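Local coordinates for protein UTP--glucose-1-phosphate uridylyltransferase (Acinetobacter baumannii, PDB 6KNL) that catalyses the transfer of a uridylyl group from UTP to alpha-D-glucose 1-phosphate, giving UDP-glucose and diphosphate, at residues A10-R15 with V54-K59; A112-K117 with L219-P224; V132-G137 with G253-C258; A156-E161 with L204-R209. The protein carries 1 engineered substitution. All coordinates share one frame; numbering follows the deposited sequence.

Contact 1 (A10-R15 with V54-K59). With 3PO (triphosphate), chain D; URI (uridine), chain C.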
loop_
_atom_site.group_PDB
_atom_site.type_symbol
_atom_site.label_atom_id
_atom_site.label_comp_id
_atom_site.label_asym_id
_atom_site.label_seq_id
_atom_site.Cartn_x
_atom_site.Cartn_y
_atom_site.Cartn_z
ATOM N N ALA A 10 9.305 -6.843 13.079
ATOM C CA ALA A 10 10.353 -7.741 12.528
ATOM C C ALA A 10 9.727 -8.933 11.796
ATOM O O ALA A 10 10.441 -9.615 11.046
ATOM C CB ALA A 10 11.240 -8.218 13.647
ATOM N N GLY A 11 8.443 -9.197 12.037
ATOM C CA GLY A 11 7.732 -10.337 11.435
ATOM C C GLY A 11 7.474 -10.075 9.969
ATOM O O GLY A 11 7.311 -8.902 9.638
ATOM N N LEU A 12 7.413 -11.130 9.151
ATOM C CA LEU A 12 7.368 -11.057 7.666
ATOM C C LEU A 12 5.928 -10.882 7.182
ATOM O O LEU A 12 5.751 -10.548 5.986
ATOM C CB LEU A 12 7.983 -12.335 7.085
ATOM C CG LEU A 12 9.417 -12.211 6.588
ATOM C CD1 LEU A 12 10.220 -11.243 7.441
ATOM C CD2 LEU A 12 10.092 -13.570 6.545
ATOM N N GLY A 13 4.946 -11.137 8.052
ATOM C CA GLY A 13 3.516 -10.958 7.726
ATOM C C GLY A 13 3.088 -11.822 6.552
ATOM O O GLY A 13 2.831 -11.265 5.448
ATOM N N THR A 14 3.013 -13.136 6.772
ATOM C CA THR A 14 2.546 -14.104 5.755
ATOM C C THR A 14 1.036 -13.956 5.570
ATOM O O THR A 14 0.552 -14.372 4.520
ATOM C CB THR A 14 2.933 -15.548 6.091
ATOM O OG1 THR A 14 2.196 -15.966 7.238
ATOM C CG2 THR A 14 4.422 -15.718 6.308
ATOM N N ARG A 15 0.326 -13.370 6.531
ATOM C CA ARG A 15 -1.160 -13.279 6.480
ATOM C C ARG A 15 -1.638 -12.274 5.420
ATOM O O ARG A 15 -2.773 -12.467 4.947
ATOM C CB ARG A 15 -1.746 -12.931 7.850
ATOM C CG ARG A 15 -2.190 -14.146 8.653
ATOM C CD ARG A 15 -2.871 -13.750 9.952
ATOM N NE ARG A 15 -2.092 -12.756 10.690
ATOM C CZ ARG A 15 -2.597 -11.707 11.338
ATOM N NH1 ARG A 15 -3.902 -11.480 11.341
ATOM N NH2 ARG A 15 -1.788 -10.872 11.971
ATOM N N VAL A 54 11.540 -2.581 16.766
ATOM C CA VAL A 54 12.285 -3.866 16.705
ATOM C C VAL A 54 12.029 -4.383 15.299
ATOM O O VAL A 54 10.868 -4.700 15.029
ATOM C CB VAL A 54 11.812 -4.876 17.764
ATOM C CG1 VAL A 54 12.562 -6.182 17.649
ATOM C CG2 VAL A 54 11.924 -4.313 19.168
ATOM N N THR A 55 13.035 -4.418 14.433
ATOM C CA THR A 55 12.770 -4.561 12.984
ATOM C C THR A 55 13.609 -5.686 12.374
ATOM O O THR A 55 14.341 -6.377 13.108
ATOM C CB THR A 55 12.925 -3.196 12.303
ATOM O OG1 THR A 55 12.329 -3.253 10.999
ATOM C CG2 THR A 55 14.366 -2.746 12.251
ATOM N N HIS A 56 13.440 -5.850 11.064
ATOM C CA HIS A 56 14.043 -6.883 10.189
ATOM C C HIS A 56 14.760 -6.168 9.043
ATOM O O HIS A 56 14.335 -5.046 8.700
ATOM C CB HIS A 56 12.931 -7.829 9.712
ATOM C CG HIS A 56 13.385 -8.969 8.860
ATOM N ND1 HIS A 56 13.306 -8.933 7.474
ATOM C CD2 HIS A 56 13.888 -10.183 9.187
ATOM C CE1 HIS A 56 13.753 -10.073 6.988
ATOM N NE2 HIS A 56 14.121 -10.858 8.020
ATOM N N SER A 57 15.770 -6.821 8.464
ATOM C CA SER A 57 16.672 -6.299 7.404
ATOM C C SER A 57 15.909 -5.910 6.133
ATOM O O SER A 57 16.540 -5.296 5.273
ATOM C CB SER A 57 17.757 -7.299 7.068
ATOM O OG SER A 57 17.202 -8.471 6.502
ATOM N N SER A 58 14.639 -6.287 5.984
ATOM C CA SER A 58 13.818 -5.967 4.782
ATOM C C SER A 58 12.921 -4.746 5.033
ATOM O O SER A 58 12.063 -4.492 4.196
ATOM C CB SER A 58 12.991 -7.168 4.358
ATOM O OG SER A 58 11.886 -7.389 5.231
ATOM N N LYS A 59 13.079 -4.037 6.152
ATOM C CA LYS A 59 12.030 -3.099 6.644
ATOM C C LYS A 59 12.558 -1.659 6.735
ATOM O O LYS A 59 11.965 -0.877 7.513
ATOM C CB LYS A 59 11.502 -3.562 8.006
ATOM C CG LYS A 59 11.007 -5.000 8.065
ATOM C CD LYS A 59 9.581 -5.175 7.646
ATOM C CE LYS A 59 8.989 -6.471 8.149
ATOM N NZ LYS A 59 7.616 -6.272 8.659
HETATM P PG 3PO D . 3.564 -12.378 11.327
HETATM O O1G 3PO D . 4.734 -12.534 12.270
HETATM O O2G 3PO D . 3.997 -12.377 9.881
HETATM O O3G 3PO D . 2.692 -11.192 11.689
HETATM P PB 3PO D . 1.556 -14.402 10.470
HETATM O O1B 3PO D . 2.331 -14.916 9.302
HETATM O O2B 3PO D . 0.440 -13.437 10.234
HETATM O O3B 3PO D . 2.611 -13.703 11.468
HETATM P PA 3PO D . 0.299 -17.106 10.942
HETATM O O1A 3PO D . -1.066 -17.116 11.595
HETATM O O2A 3PO D . 1.225 -18.146 11.531
HETATM O O3A 3PO D . 0.985 -15.661 11.298
HETATM O "O5'" 3PO D . 0.213 -17.201 9.435
HETATM N N1 URI C . 6.640 -9.883 15.654
HETATM C C2 URI C . 6.202 -11.157 15.976
HETATM N N3 URI C . 7.185 -12.086 16.187
HETATM C C4 URI C . 8.543 -11.883 16.102
HETATM C C5 URI C . 8.926 -10.535 15.769
HETATM C C6 URI C . 7.983 -9.599 15.558
HETATM O O2 URI C . 5.020 -11.456 16.066
HETATM O O4 URI C . 9.291 -12.841 16.309
HETATM C "C1'" URI C . 5.595 -8.862 15.424
HETATM C "C2'" URI C . 4.855 -9.046 14.092
HETATM C "C3'" URI C . 3.490 -8.431 14.438
HETATM C "C4'" URI C . 3.280 -8.904 15.885
HETATM O "O2'" URI C . 5.484 -8.390 13.008
HETATM O "O3'" URI C . 3.447 -7.008 14.387
HETATM O "O4'" URI C . 4.625 -8.988 16.446
HETATM C "C5'" URI C . 2.517 -10.231 15.994
HETATM O "O5'" URI C . 2.709 -10.899 17.234
#
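The glycine-rich nucleotide-binding loop of the GT-A fold, which follows strand 4-8, meets the end of strand 50-55 and the turn beyond it where Lys-59 and His-56 reach back to Gly-11, Ala-10 and Leu-12. Lys-59 NZ donates to Gly-11 O at 2.8 Å, its long chain bending twice to get there. The same ammonium also forms a salt bridge with Glu-26 and a hydrogen bond to Val-9 O, so two carbonyls and a carboxylate surround the buried charge. His-56 has CG anti to the backbone N (chi1 -178°), which swings the imidazole beside the loop. Leu-12 CD1 lies over the centre of the His-56 ring in a CH-pi contact, 3.8 Å from the centroid and 12° off the ring normal. His-56 ND1 shares a hydrogen bond with Ser-58 OG (3.1 Å), and NE2 binds Glu-71 of the second subunit; between them they set the rotation of the ring. Small residues suit the side toward the nucleotide. Ala-10 CB is 3.6 Å from Thr-55 O and 3.9 Å from uridine C5, so the methyl sits between strand and base. Gly-11, without a side chain, brings its N to the ribose O2' in a weak bond of 3.2 Å. Gly-13 has a positive phi, easy for glycine, and next to it Thr-14 N donates to O1B of the triphosphate at 3.2 Å. Arg-15 is less well ordered, yet its NE approaches O2B of the triphosphate in the guanidinium plane, at 2.7 Å and 158°.

Contact 2 (A112-K117 with L219-P224); sequences AVLCAK and LLENTP
Leu-114 presses both its methyls against the side chain of Glu-221: CD1 and CD2 each lie 3.9 Å from Glu-221 CG, and the two chains cross at about a right angle. With CG anti to the backbone N (chi1 -177°), the leucine stands out from its helix far enough for CD2 also to come within 4.2 Å of Leu-220 CB. Deeper in, Val-113 CG1 meets Leu-220 CD1 at 3.5 Å, again crosswise, a branched residue on one helix packed against the end of a longer one on the other. The outer end of the contact is polar. Lys-117 runs out fully extended and comes across the carboxylate of Glu-221, NZ lying 3.0 Å from OE2 in a salt bridge that uses the syn lone pair of that oxygen. A second, weak bond from NZ goes to OE1 at 3.3 Å, making the grip two-pronged but uneven. Glu-221 therefore serves twice: its methylene carbon rests on leucine and its carboxylate faces lysine, a division that suits a residue at the border between core and solvent. In the 219-224 segment, a type I turn runs from Leu-220 to Thr-223. Around these residues Leu-220 also touches Ala-236 of helix 233-240, and Lys-117 touches Met-217 and Gln-218. Ala-112 of helix 109-115, and Ala-116 just beyond it, touch strand 50-55 of the central sheet, Ala-112 reaching the uridine as well, and helix 109-115 thus makes contact with both that strand and helix 216-220.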
loop_
_atom_site.group_PDB
_atom_site.type_symbol
_atom_site.label_atom_id
_atom_site.label_comp_id
_atom_site.label_asym_id
_atom_site.label_seq_id
_atom_site.Cartn_x
_atom_site.Cartn_y
_atom_site.Cartn_z
ATOM N N ALA A 112 11.010 -10.460 20.590
ATOM C CA ALA A 112 11.062 -9.137 19.940
ATOM C C ALA A 112 11.147 -8.062 21.032
ATOM O O ALA A 112 12.109 -7.280 20.990
ATOM C CB ALA A 112 9.873 -8.949 19.037
ATOM N N VAL A 113 10.227 -8.054 22.008
ATOM C CA VAL A 113 10.274 -7.104 23.161
ATOM C C VAL A 113 11.662 -7.201 23.811
ATOM O O VAL A 113 12.259 -6.163 24.113
ATOM C CB VAL A 113 9.154 -7.360 24.185
ATOM C CG1 VAL A 113 9.491 -6.763 25.541
ATOM C CG2 VAL A 113 7.803 -6.843 23.707
ATOM N N LEU A 114 12.191 -8.407 23.988
ATOM C CA LEU A 114 13.476 -8.605 24.696
ATOM C C LEU A 114 14.604 -7.910 23.920
ATOM O O LEU A 114 15.562 -7.437 24.556
ATOM C CB LEU A 114 13.738 -10.106 24.867
ATOM C CG LEU A 114 14.999 -10.460 25.656
ATOM C CD1 LEU A 114 15.142 -9.587 26.902
ATOM C CD2 LEU A 114 15.006 -11.930 26.028
ATOM N N CYS A 115 14.513 -7.852 22.595
ATOM C CA CYS A 115 15.545 -7.228 21.711
ATOM C C CYS A 115 15.707 -5.728 22.015
ATOM O O CYS A 115 16.800 -5.202 21.777
ATOM C CB CYS A 115 15.209 -7.459 20.244
ATOM S SG CYS A 115 15.286 -9.208 19.767
ATOM N N ALA A 116 14.677 -5.090 22.577
ATOM C CA ALA A 116 14.659 -3.673 23.001
ATOM C C ALA A 116 15.157 -3.485 24.438
ATOM O O ALA A 116 15.078 -2.351 24.909
ATOM C CB ALA A 116 13.253 -3.144 22.889
ATOM N N LYS A 117 15.590 -4.535 25.131
ATOM C CA LYS A 117 16.030 -4.441 26.550
ATOM C C LYS A 117 16.979 -3.250 26.730
ATOM O O LYS A 117 16.720 -2.420 27.635
ATOM C CB LYS A 117 16.732 -5.725 26.994
ATOM C CG LYS A 117 17.633 -5.565 28.205
ATOM C CD LYS A 117 18.043 -6.875 28.817
ATOM C CE LYS A 117 19.335 -6.770 29.602
ATOM N NZ LYS A 117 19.379 -7.759 30.705
ATOM N N LEU A 219 12.209 -11.014 33.161
ATOM C CA LEU A 219 11.249 -12.141 33.134
ATOM C C LEU A 219 11.254 -12.805 31.750
ATOM O O LEU A 219 11.105 -14.033 31.720
ATOM C CB LEU A 219 9.863 -11.619 33.520
ATOM C CG LEU A 219 9.739 -11.123 34.960
ATOM C CD1 LEU A 219 8.379 -10.480 35.194
ATOM C CD2 LEU A 219 9.965 -12.260 35.946
ATOM N N LEU A 220 11.421 -12.048 30.657
ATOM C CA LEU A 220 11.525 -12.624 29.279
ATOM C C LEU A 220 12.825 -13.425 29.139
ATOM O O LEU A 220 12.817 -14.446 28.441
ATOM C CB LEU A 220 11.437 -11.518 28.224
ATOM C CG LEU A 220 10.017 -11.012 27.990
ATOM C CD1 LEU A 220 10.024 -9.592 27.448
ATOM C CD2 LEU A 220 9.267 -11.949 27.067
ATOM N N GLU A 221 13.884 -13.019 29.830
ATOM C CA GLU A 221 15.193 -13.728 29.792
ATOM C C GLU A 221 15.090 -15.108 30.467
ATOM O O GLU A 221 16.030 -15.893 30.289
ATOM C CB GLU A 221 16.280 -12.849 30.415
ATOM C CG GLU A 221 17.013 -12.024 29.381
ATOM C CD GLU A 221 17.810 -10.854 29.916
ATOM O OE1 GLU A 221 17.790 -10.655 31.152
ATOM O OE2 GLU A 221 18.441 -10.132 29.088
ATOM N N ASN A 222 13.991 -15.403 31.183
ATOM C CA ASN A 222 13.805 -16.665 31.957
ATOM C C ASN A 222 12.460 -17.329 31.631
ATOM O O ASN A 222 11.960 -18.073 32.494
ATOM C CB ASN A 222 13.878 -16.423 33.471
ATOM C CG ASN A 222 15.279 -16.189 33.994
ATOM O OD1 ASN A 222 16.003 -17.139 34.280
ATOM N ND2 ASN A 222 15.646 -14.930 34.163
ATOM N N THR A 223 11.880 -17.095 30.449
ATOM C CA THR A 223 10.641 -17.802 30.012
ATOM C C THR A 223 10.971 -18.784 28.893
ATOM O O THR A 223 11.487 -18.388 27.846
ATOM C CB THR A 223 9.516 -16.871 29.539
ATOM O OG1 THR A 223 9.695 -16.582 28.155
ATOM C CG2 THR A 223 9.439 -15.579 30.315
ATOM N N PRO A 224 10.623 -20.078 29.064
ATOM C CA PRO A 224 10.969 -21.099 28.073
ATOM C C PRO A 224 10.083 -21.000 26.818
ATOM O O PRO A 224 9.020 -20.409 26.908
ATOM C CB PRO A 224 10.738 -22.395 28.869
ATOM C CG PRO A 224 9.577 -22.050 29.785
ATOM C CD PRO A 224 9.834 -20.612 30.189
#

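Contact 3 (V132-G137 with G253-C258); sequences VLVKDG and GQTFDC
Strands 132-135 and 254-257 run antiparallel, their directions 154° apart, and form a small two-stranded sheet beside the large mixed sheet of the GT-A fold. Leu-133 with Phe-256 and Lys-135 with Gln-254 are the hydrogen-bonded pairs, each joined by two backbone bonds. Lys-135 N to Gln-254 O is 2.9 Å and almost straight, at 179°; Leu-133 N to Phe-256 O is 2.8 Å. At the end of the pairing Gly-253, with no side chain, lets its CA come within 3.3 Å of Lys-135 O. Val-132, Val-134 and Thr-255 share one face. There Val-132 CG1 meets Thr-255 CG2 at 3.8 Å, while the threonine hydroxyl, held between its backbone N and carbonyl carbon (chi1 53°), bonds Glu-161; a beta-branched residue can thus serve packing and polarity together. The other face carries Leu-133, Lys-135, Gln-254 and Phe-256 and packs on helix 261-274. Lys-135 CB lies in the plane of the Phe-256 ring at its edge, 4.0 Å from CE1. Lys-135 and Gln-254 run side by side, but NZ and NE2, 3.4 Å apart, are both donors and do not bond; the lysine has a long, weak ion pair with Glu-274. Past the last pair, the short side chain of Cys-258 packs on the leucine, SG standing 3.6 Å from Leu-133 CG.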
loop_
_atom_site.group_PDB
_atom_site.type_symbol
_atom_site.label_atom_id
_atom_site.label_comp_id
_atom_site.label_asym_id
_atom_site.label_seq_id
_atom_site.Cartn_x
_atom_site.Cartn_y
_atom_site.Cartn_z
ATOM N N VAL A 132 -2.403 -4.097 14.370
ATOM C CA VAL A 132 -3.704 -3.601 14.923
ATOM C C VAL A 132 -3.761 -2.070 14.863
ATOM O O VAL A 132 -2.852 -1.435 15.410
ATOM C CB VAL A 132 -3.935 -4.074 16.369
ATOM C CG1 VAL A 132 -5.314 -3.656 16.879
ATOM C CG2 VAL A 132 -3.729 -5.579 16.511
ATOM N N LEU A 133 -4.827 -1.517 14.276
ATOM C CA LEU A 133 -5.176 -0.073 14.306
ATOM C C LEU A 133 -6.260 0.178 15.358
ATOM O O LEU A 133 -7.151 -0.652 15.478
ATOM C CB LEU A 133 -5.696 0.347 12.931
ATOM C CG LEU A 133 -4.694 0.358 11.777
ATOM C CD1 LEU A 133 -5.147 1.361 10.725
ATOM C CD2 LEU A 133 -3.282 0.689 12.240
ATOM N N VAL A 134 -6.200 1.320 16.048
ATOM C CA VAL A 134 -7.167 1.730 17.110
ATOM C C VAL A 134 -7.771 3.091 16.747
ATOM O O VAL A 134 -7.009 4.058 16.630
ATOM C CB VAL A 134 -6.482 1.787 18.487
ATOM C CG1 VAL A 134 -7.469 2.136 19.590
ATOM C CG2 VAL A 134 -5.754 0.490 18.809
ATOM N N LYS A 135 -9.094 3.160 16.603
ATOM C CA LYS A 135 -9.835 4.404 16.273
ATOM C C LYS A 135 -10.611 4.872 17.512
ATOM O O LYS A 135 -11.272 4.032 18.149
ATOM C CB LYS A 135 -10.778 4.142 15.098
ATOM C CG LYS A 135 -10.705 5.167 13.977
ATOM C CD LYS A 135 -11.808 5.029 12.942
ATOM C CE LYS A 135 -13.135 5.610 13.389
ATOM N NZ LYS A 135 -14.139 4.566 13.717
ATOM N N ASP A 136 -10.554 6.168 17.819
ATOM C CA ASP A 136 -11.196 6.766 19.021
ATOM C C ASP A 136 -12.471 7.515 18.588
ATOM O O ASP A 136 -13.020 7.178 17.513
ATOM C CB ASP A 136 -10.163 7.605 19.780
ATOM C CG ASP A 136 -10.614 8.083 21.151
ATOM O OD1 ASP A 136 -11.336 9.096 21.205
ATOM O OD2 ASP A 136 -10.253 7.430 22.152
ATOM N N GLY A 137 -12.956 8.436 19.432
ATOM C CA GLY A 137 -14.056 9.378 19.140
ATOM C C GLY A 137 -13.878 10.687 19.896
ATOM O O GLY A 137 -13.776 11.743 19.243
ATOM N N GLY A 253 -12.771 2.831 22.294
ATOM C CA GLY A 253 -12.748 2.858 20.818
ATOM C C GLY A 253 -12.835 1.463 20.219
ATOM O O GLY A 253 -13.213 0.538 20.940
ATOM N N GLN A 254 -12.431 1.322 18.955
ATOM C CA GLN A 254 -12.679 0.140 18.089
ATOM C C GLN A 254 -11.372 -0.233 17.383
ATOM O O GLN A 254 -10.651 0.702 17.008
ATOM C CB GLN A 254 -13.808 0.518 17.130
ATOM C CG GLN A 254 -13.943 -0.363 15.890
ATOM C CD GLN A 254 -15.074 0.132 15.017
ATOM O OE1 GLN A 254 -15.922 -0.646 14.564
ATOM N NE2 GLN A 254 -15.105 1.444 14.807
ATOM N N THR A 255 -11.079 -1.534 17.213
ATOM C CA THR A 255 -9.839 -2.050 16.558
ATOM C C THR A 255 -10.093 -2.475 15.108
ATOM O O THR A 255 -11.257 -2.727 14.749
ATOM C CB THR A 255 -9.217 -3.239 17.301
ATOM O OG1 THR A 255 -10.186 -4.268 17.502
ATOM C CG2 THR A 255 -8.635 -2.831 18.632
ATOM N N PHE A 256 -9.008 -2.545 14.325
ATOM C CA PHE A 256 -8.937 -3.131 12.960
ATOM C C PHE A 256 -7.631 -3.902 12.801
ATOM O O PHE A 256 -6.558 -3.348 13.076
ATOM C CB PHE A 256 -8.993 -2.076 11.857
ATOM C CG PHE A 256 -10.150 -1.140 12.003
ATOM C CD1 PHE A 256 -10.051 -0.029 12.815
ATOM C CD2 PHE A 256 -11.359 -1.409 11.392
ATOM C CE1 PHE A 256 -11.131 0.825 12.970
ATOM C CE2 PHE A 256 -12.430 -0.548 11.537
ATOM C CZ PHE A 256 -12.316 0.566 12.332
ATOM N N ASP A 257 -7.746 -5.138 12.320
ATOM C CA ASP A 257 -6.601 -6.060 12.138
ATOM C C ASP A 257 -6.186 -6.013 10.663
ATOM O O ASP A 257 -6.801 -6.721 9.836
ATOM C CB ASP A 257 -6.966 -7.447 12.655
ATOM C CG ASP A 257 -5.846 -8.455 12.509
ATOM O OD1 ASP A 257 -4.692 -8.028 12.335
ATOM O OD2 ASP A 257 -6.147 -9.666 12.564
ATOM N N CYS A 258 -5.194 -5.170 10.366
ATOM C CA CYS A 258 -4.532 -5.025 9.044
ATOM C C CYS A 258 -3.510 -6.152 8.857
ATOM O O CYS A 258 -2.422 -5.886 8.289
ATOM C CB CYS A 258 -3.855 -3.663 8.938
ATOM S SG CYS A 258 -4.975 -2.293 9.319
#

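Contact 4 (A156-E161 with L204-R209); sequences AQIMVE and LSVVGR
Met-159 holds CG anti to its backbone N (chi1 -171°) and bends at chi3 (-57°), which folds the methyl back so that CE rests 3.5 Å from Arg-209 CB, the side chains lying alongside. Ser-205 has OG between its backbone N and carbonyl carbon (chi1 78°), where it donates to Glu-161 O at 3.1 Å. Ser-205 N binds the same oxygen at 2.7 Å from the opposite face of the carbonyl plane, a double grip that a short hydroxyl side chain makes possible. Strands 156-162 and 204-207 pair antiparallel here. Gly-208, at a positive phi where a side chain would jam against the preceding carbonyl oxygen, turns a corner, and Met-159 uses both arms of it: its O accepts from Val-207 N (3.2 Å) and its N donates to Arg-209 O (3.0 Å). Val-160 CG2 packs on Leu-204 CB at 3.8 Å, while Val-206, a residue of the UDP-glucose site, meets Ile-158. The aliphatic part of Arg-209 serves the methionine, and its buried guanidinium is satisfied by Glu-42 and by carbonyls of Gly-208, Leu-129 and Val-132, which implies that it probably stays charged and ties the corner to helix 35-45, strand 132-135 and the Leu-129 loop.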
loop_
_atom_site.group_PDB
_atom_site.type_symbol
_atom_site.label_atom_id
_atom_site.label_comp_id
_atom_site.label_asym_id
_atom_site.label_seq_id
_atom_site.Cartn_x
_atom_site.Cartn_y
_atom_site.Cartn_z
ATOM N N ALA A 156 0.713 -3.257 35.807
ATOM C CA ALA A 156 0.789 -3.586 34.363
ATOM C C ALA A 156 -0.622 -3.508 33.769
ATOM O O ALA A 156 -1.582 -3.938 34.460
ATOM C CB ALA A 156 1.389 -4.953 34.136
ATOM N N GLN A 157 -0.735 -2.949 32.559
ATOM C CA GLN A 157 -2.022 -2.752 31.842
ATOM C C GLN A 157 -2.004 -3.570 30.552
ATOM O O GLN A 157 -0.980 -3.573 29.852
ATOM C CB GLN A 157 -2.281 -1.278 31.522
ATOM C CG GLN A 157 -2.442 -0.378 32.746
ATOM C CD GLN A 157 -3.616 -0.728 33.636
ATOM O OE1 GLN A 157 -4.781 -0.716 33.223
ATOM N NE2 GLN A 157 -3.314 -1.022 34.891
ATOM N N ILE A 158 -3.116 -4.242 30.265
ATOM C CA ILE A 158 -3.291 -5.070 29.042
ATOM C C ILE A 158 -4.601 -4.669 28.394
ATOM O O ILE A 158 -5.645 -4.952 28.976
ATOM C CB ILE A 158 -3.249 -6.557 29.403
ATOM C CG1 ILE A 158 -1.898 -6.892 30.043
ATOM C CG2 ILE A 158 -3.574 -7.407 28.180
ATOM C CD1 ILE A 158 -1.512 -8.339 29.967
ATOM N N MET A 159 -4.523 -4.014 27.241
ATOM C CA MET A 159 -5.728 -3.487 26.565
ATOM C C MET A 159 -6.549 -4.678 26.074
ATOM O O MET A 159 -5.937 -5.628 25.509
ATOM C CB MET A 159 -5.398 -2.558 25.395
ATOM C CG MET A 159 -6.636 -1.844 24.851
ATOM S SD MET A 159 -6.296 -0.580 23.631
ATOM C CE MET A 159 -5.179 0.457 24.578
ATOM N N VAL A 160 -7.866 -4.605 26.291
ATOM C CA VAL A 160 -8.834 -5.676 25.929
ATOM C C VAL A 160 -10.088 -5.051 25.314
ATOM O O VAL A 160 -10.349 -3.860 25.526
ATOM C CB VAL A 160 -9.187 -6.573 27.129
ATOM C CG1 VAL A 160 -7.943 -7.135 27.802
ATOM C CG2 VAL A 160 -10.069 -5.855 28.140
ATOM N N GLU A 161 -10.822 -5.870 24.577
ATOM C CA GLU A 161 -11.985 -5.473 23.746
ATOM C C GLU A 161 -13.044 -6.562 23.880
ATOM O O GLU A 161 -12.691 -7.742 23.681
ATOM C CB GLU A 161 -11.559 -5.336 22.288
ATOM C CG GLU A 161 -12.634 -4.801 21.370
ATOM C CD GLU A 161 -12.071 -4.414 20.015
ATOM O OE1 GLU A 161 -12.497 -3.362 19.469
ATOM O OE2 GLU A 161 -11.179 -5.147 19.524
ATOM N N LEU A 204 -13.655 -10.643 26.831
ATOM C CA LEU A 204 -12.662 -9.547 26.673
ATOM C C LEU A 204 -11.398 -10.084 25.990
ATOM O O LEU A 204 -10.612 -10.777 26.647
ATOM C CB LEU A 204 -12.363 -8.941 28.049
ATOM C CG LEU A 204 -13.561 -8.298 28.756
ATOM C CD1 LEU A 204 -13.152 -7.654 30.068
ATOM C CD2 LEU A 204 -14.252 -7.264 27.881
ATOM N N SER A 205 -11.208 -9.738 24.713
ATOM C CA SER A 205 -10.047 -10.149 23.878
ATOM C C SER A 205 -8.827 -9.279 24.185
ATOM O O SER A 205 -8.977 -8.070 24.357
ATOM C CB SER A 205 -10.371 -10.059 22.408
ATOM O OG SER A 205 -10.308 -8.707 21.956
ATOM N N VAL A 206 -7.650 -9.887 24.183
ATOM C CA VAL A 206 -6.354 -9.159 24.191
ATOM C C VAL A 206 -6.201 -8.515 22.813
ATOM O O VAL A 206 -6.489 -9.196 21.816
ATOM C CB VAL A 206 -5.202 -10.115 24.525
ATOM C CG1 VAL A 206 -3.852 -9.416 24.467
ATOM C CG2 VAL A 206 -5.430 -10.782 25.875
ATOM N N VAL A 207 -5.789 -7.249 22.771
ATOM C CA VAL A 207 -5.885 -6.384 21.560
ATOM C C VAL A 207 -4.505 -6.252 20.918
ATOM O O VAL A 207 -4.445 -6.246 19.669
ATOM C CB VAL A 207 -6.468 -5.004 21.904
ATOM C CG1 VAL A 207 -6.342 -4.053 20.736
ATOM C CG2 VAL A 207 -7.912 -5.101 22.355
ATOM N N GLY A 208 -3.454 -6.148 21.731
ATOM C CA GLY A 208 -2.093 -5.812 21.265
ATOM C C GLY A 208 -1.706 -4.383 21.624
ATOM O O GLY A 208 -1.097 -3.679 20.790
ATOM N N ARG A 209 -2.035 -3.969 22.841
ATOM C CA ARG A 209 -1.576 -2.700 23.451
ATOM C C ARG A 209 -1.218 -3.019 24.901
ATOM O O ARG A 209 -2.071 -3.521 25.618
ATOM C CB ARG A 209 -2.663 -1.626 23.325
ATOM C CG ARG A 209 -2.966 -1.182 21.896
ATOM C CD ARG A 209 -1.936 -0.220 21.335
ATOM N NE ARG A 209 -2.282 0.187 19.978
ATOM C CZ ARG A 209 -1.990 -0.501 18.872
ATOM N NH1 ARG A 209 -1.322 -1.643 18.940
ATOM N NH2 ARG A 209 -2.363 -0.033 17.694
#

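How the contacts relate
All four contacts lie in one GT-A nucleotidyltransferase domain, at the nucleotide site or in its second shell. Contact 1 closes first along the chain; contacts 2 and 3 then alternate their segments, and contact 4 is nested inside the loops closed by both. Contacts 1 and 4 reach the same large sheet on opposite sides of the chain's centre, their centres about 23 Å apart. Contact 2 touches contact 1 through Val-54, packed on helix 109-115. Contacts 3 and 4, centres about 12 Å apart, are joined by hydrogen bonds and by Val-207 packing on Thr-255 and Val-132. A salt bridge from Arg-15 to Asp-257 joins contact 3 to the triphosphate-binding loop, linking the small sheet to the nucleotide site.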